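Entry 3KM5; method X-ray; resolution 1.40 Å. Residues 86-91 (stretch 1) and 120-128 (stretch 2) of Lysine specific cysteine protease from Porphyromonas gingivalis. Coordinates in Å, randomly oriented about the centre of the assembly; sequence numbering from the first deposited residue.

Stretch 1, residues 86-91: VNDGFP
Stretch 2 120-128: INKGGARFG

N87 to F90 form a type I beta turn, closed by a hydrogen bond from F90 N to N87 O (2.9 Å); phi/psi are -72/-8 at D88 and -79/-21 at G89. F90, the last residue of the turn, is at -145/70, and P91 follows at -83/-21. The second stretch is irregular: I120 (-48/-40) leads into N121 with positive phi (65/53), then K122 (-128/-6), G123 (82/-164) and G124 (113/-157), after which A125 to F127 are extended. The CA atoms of G89 and G123 lie 4.4 Å apart, those of D88 and I120 5.5 Å, and those of N87 and R126 7.5 Å.

Carbonyls of the turn receive amides of the loop. N121 N donates to D88 O (2.9 Å, 163°), while G89 O accepts from both G123 N (2.9 Å) and K122 N (3.2 Å), the latter at a more bent 136°. The approach is close enough for a CA-H...O contact between G89 CA and G123 O (3.3 Å); a CB on G89 would fall 2.2 Å from G123 O, so this packing leaves no room for one. At G123 and G124 the backbone angles themselves call for glycine.

N87, with chi1 t and chi2 -22°, uses both ends of its amide: OD1 accepts from G89 N (3.0 Å), bracing the turn, and ND2 donates to A125 O (3.1 Å, 162°). N87 ND2 also lies at the edge of the F127 ring, 3.8 Å from F127 CD2.

F90 (chi1 m, chi2 -89°) is covered on one face by R126, whose m, t, t chain (chi4 -165°) lays CG 4.0 Å from the F90 ring centroid in a CH-pi contact and CZ 4.2 Å from it in a cation-pi interaction. F90 CE2 lies 3.5 Å from G124 O at the ring edge. P91, C-gamma endo, packs its CD 3.8 Å from N121 CA.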

ATOM      1  N   VAL A  86       2.811   9.064   0.015  1.00 10.64           N
ATOM      2  CA  VAL A  86       1.832   9.546  -0.963  1.00  9.98           C
ATOM      3  C   VAL A  86       2.489  10.679  -1.750  1.00 10.44           C
ATOM      4  O   VAL A  86       3.584  11.102  -1.434  1.00 10.39           O
ATOM      5  CB  VAL A  86       0.513  10.047  -0.310  1.00  8.02           C
ATOM      6  CG1 VAL A  86      -0.190   8.908   0.416  1.00 11.01           C
ATOM      7  CG2 VAL A  86       0.770  11.190   0.668  1.00 11.42           C
ATOM      8  N   ASN A  87       1.815  11.126  -2.792  1.00 10.66           N
ATOM      9  CA  ASN A  87       2.247  12.333  -3.522  1.00 10.52           C
ATOM     10  C   ASN A  87       1.764  13.520  -2.712  1.00 10.61           C
ATOM     11  O   ASN A  87       0.547  13.729  -2.581  1.00 12.03           O
ATOM     12  CB  ASN A  87       1.611  12.343  -4.910  1.00 11.24           C
ATOM     13  CG  ASN A  87       1.998  13.535  -5.725  1.00 10.51           C
ATOM     14  OD1 ASN A  87       2.407  14.575  -5.200  1.00 13.39           O
ATOM     15  ND2 ASN A  87       1.916  13.377  -7.027  1.00 10.90           N
ATOM     16  N   ASP A  88       2.691  14.270  -2.123  1.00 13.64           N
ATOM     17  CA  ASP A  88       2.282  15.297  -1.169  1.00 16.66           C
ATOM     18  C   ASP A  88       1.601  16.496  -1.831  1.00 17.15           C
ATOM     19  O   ASP A  88       1.017  17.321  -1.127  1.00 16.88           O
ATOM     20  CB  ASP A  88       3.441  15.652  -0.242  1.00 18.31           C
ATOM     21  CG  ASP A  88       3.869  14.451   0.633  1.00 26.04           C
ATOM     22  OD1 ASP A  88       2.993  13.645   1.038  1.00 29.17           O
ATOM     23  OD2 ASP A  88       5.073  14.291   0.910  1.00 31.93           O
ATOM     24  N   GLY A  89       1.615  16.553  -3.156  1.00 15.64           N
ATOM     25  CA  GLY A  89       0.823  17.525  -3.890  1.00 16.49           C
ATOM     26  C   GLY A  89      -0.633  17.155  -4.029  1.00 14.73           C
ATOM     27  O   GLY A  89      -1.476  18.026  -4.282  1.00 15.92           O
ATOM     28  N   PHE A  90      -0.931  15.862  -3.888  1.00 12.69           N
ATOM     29  CA  PHE A  90      -2.279  15.302  -3.979  1.00 10.86           C
ATOM     30  C   PHE A  90      -2.368  14.158  -2.978  1.00 12.08           C
ATOM     31  O   PHE A  90      -2.401  12.976  -3.365  1.00 13.98           O
ATOM     32  CB  PHE A  90      -2.529  14.748  -5.368  1.00 11.79           C
ATOM     33  CG  PHE A  90      -2.300  15.738  -6.478  1.00 14.65           C
ATOM     34  CD1 PHE A  90      -3.349  16.544  -6.906  1.00 17.43           C
ATOM     35  CD2 PHE A  90      -1.057  15.837  -7.117  1.00 18.88           C
ATOM     36  CE1 PHE A  90      -3.156  17.467  -7.928  1.00 19.76           C
ATOM     37  CE2 PHE A  90      -0.864  16.751  -8.145  1.00 19.92           C
ATOM     38  CZ  PHE A  90      -1.921  17.566  -8.546  1.00 21.14           C
ATOM     39  N   PRO A  91      -2.374  14.479  -1.687  1.00 11.49           N
ATOM     40  CA  PRO A  91      -2.001  13.466  -0.696  1.00 13.10           C
ATOM     41  C   PRO A  91      -3.062  12.475  -0.233  1.00 13.74           C
ATOM     42  O   PRO A  91      -2.722  11.425   0.303  1.00 13.06           O
ATOM     43  CB  PRO A  91      -1.523  14.305   0.498  1.00 14.64           C
ATOM     44  CG  PRO A  91      -2.287  15.589   0.360  1.00 15.02           C
ATOM     45  CD  PRO A  91      -2.384  15.836  -1.096  1.00 14.22           C
ATOM     46  N   ILE A 120       1.281  18.738   1.682  0.80 24.34           N
ATOM     47  CA  ILE A 120       1.229  20.126   1.255  0.80 26.99           C
ATOM     48  C   ILE A 120      -0.163  20.412   0.657  0.80 26.60           C
ATOM     49  O   ILE A 120      -0.739  21.477   0.910  0.80 27.46           O
ATOM     50  CB  ILE A 120       2.386  20.452   0.240  0.80 25.84           C
ATOM     51  N   ASN A 121      -0.707  19.458  -0.111  0.80 26.11           N
ATOM     52  CA  ASN A 121      -2.047  19.583  -0.686  0.80 26.81           C
ATOM     53  C   ASN A 121      -1.989  20.744  -1.660  0.80 29.78           C
ATOM     54  O   ASN A 121      -2.795  21.670  -1.628  0.80 32.09           O
ATOM     55  CB  ASN A 121      -3.093  19.822   0.409  0.80 26.44           C
ATOM     56  N   LYS A 122      -1.011  20.636  -2.546  1.00 32.19           N
ATOM     57  CA  LYS A 122      -0.365  21.773  -3.149  1.00 29.58           C
ATOM     58  C   LYS A 122      -0.319  21.747  -4.671  1.00 27.99           C
ATOM     59  O   LYS A 122       0.128  22.717  -5.283  1.00 30.53           O
ATOM     60  CB  LYS A 122       1.060  21.801  -2.631  1.00 29.56           C
ATOM     61  CG  LYS A 122       1.904  20.671  -3.190  1.00 14.32           C
ATOM     62  N   GLY A 123      -0.749  20.652  -5.291  1.00 25.02           N
ATOM     63  CA  GLY A 123      -0.662  20.522  -6.736  1.00 23.63           C
ATOM     64  C   GLY A 123       0.722  20.068  -7.155  1.00 24.75           C
ATOM     65  O   GLY A 123       1.507  19.617  -6.318  1.00 26.82           O
ATOM     66  N   GLY A 124       1.028  20.230  -8.444  1.00 24.53           N
ATOM     67  CA  GLY A 124       2.258  19.738  -9.055  1.00 23.97           C
ATOM     68  C   GLY A 124       1.981  18.634 -10.070  1.00 23.22           C
ATOM     69  O   GLY A 124       0.861  18.515 -10.593  1.00 27.08           O
ATOM     70  N   ALA A 125       2.996  17.816 -10.323  1.00 24.18           N
ATOM     71  CA  ALA A 125       2.889  16.706 -11.265  1.00 19.47           C
ATOM     72  C   ALA A 125       2.288  15.484 -10.574  1.00 17.76           C
ATOM     73  O   ALA A 125       2.407  15.347  -9.351  1.00 17.68           O
ATOM     74  CB  ALA A 125       4.281  16.347 -11.821  1.00 20.08           C
ATOM     75  N   ARG A 126       1.644  14.622 -11.360  1.00 17.78           N
ATOM     76  CA  ARG A 126       1.201  13.297 -10.907  1.00 13.74           C
ATOM     77  C   ARG A 126       2.000  12.258 -11.655  1.00 17.71           C
ATOM     78  O   ARG A 126       2.509  12.517 -12.753  1.00 18.05           O
ATOM     79  CB  ARG A 126      -0.297  13.083 -11.111  1.00 17.92           C
ATOM     80  CG  ARG A 126      -1.172  13.906 -10.238  1.00 21.12           C
ATOM     81  CD  ARG A 126      -2.608  13.599 -10.529  1.00 26.33           C
ATOM     82  NE  ARG A 126      -3.487  14.580  -9.920  1.00 37.23           N
ATOM     83  CZ  ARG A 126      -4.796  14.423  -9.766  1.00 28.87           C
ATOM     84  NH1 ARG A 126      -5.391  13.316 -10.173  1.00 30.37           N
ATOM     85  NH2 ARG A 126      -5.515  15.383  -9.212  1.00 24.94           N
ATOM     86  N   PHE A 127       2.111  11.088 -11.046  1.00 16.74           N
ATOM     87  CA  PHE A 127       3.071  10.079 -11.452  1.00 14.79           C
ATOM     88  C   PHE A 127       2.357   8.769 -11.629  1.00 15.07           C
ATOM     89  O   PHE A 127       1.450   8.453 -10.867  1.00 14.03           O
ATOM     90  CB  PHE A 127       4.208   9.984 -10.446  1.00 13.20           C
ATOM     91  CG  PHE A 127       5.000  11.259 -10.341  1.00 15.41           C
ATOM     92  CD1 PHE A 127       6.065  11.497 -11.182  1.00 17.38           C
ATOM     93  CD2 PHE A 127       4.644  12.241  -9.434  1.00 16.33           C
ATOM     94  CE1 PHE A 127       6.780  12.679 -11.110  1.00 17.48           C
ATOM     95  CE2 PHE A 127       5.369  13.437  -9.356  1.00 22.37           C
ATOM     96  CZ  PHE A 127       6.424  13.652 -10.193  1.00 19.50           C
ATOM     97  N   GLY A 128       2.770   8.018 -12.636  1.00 16.48           N
ATOM     98  CA  GLY A 128       2.131   6.762 -12.969  1.00 20.52           C
ATOM     99  C   GLY A 128       3.077   5.773 -13.587  1.00 21.21           C
ATOM    100  O   GLY A 128       4.305   5.966 -13.588  1.00 23.42           O
TER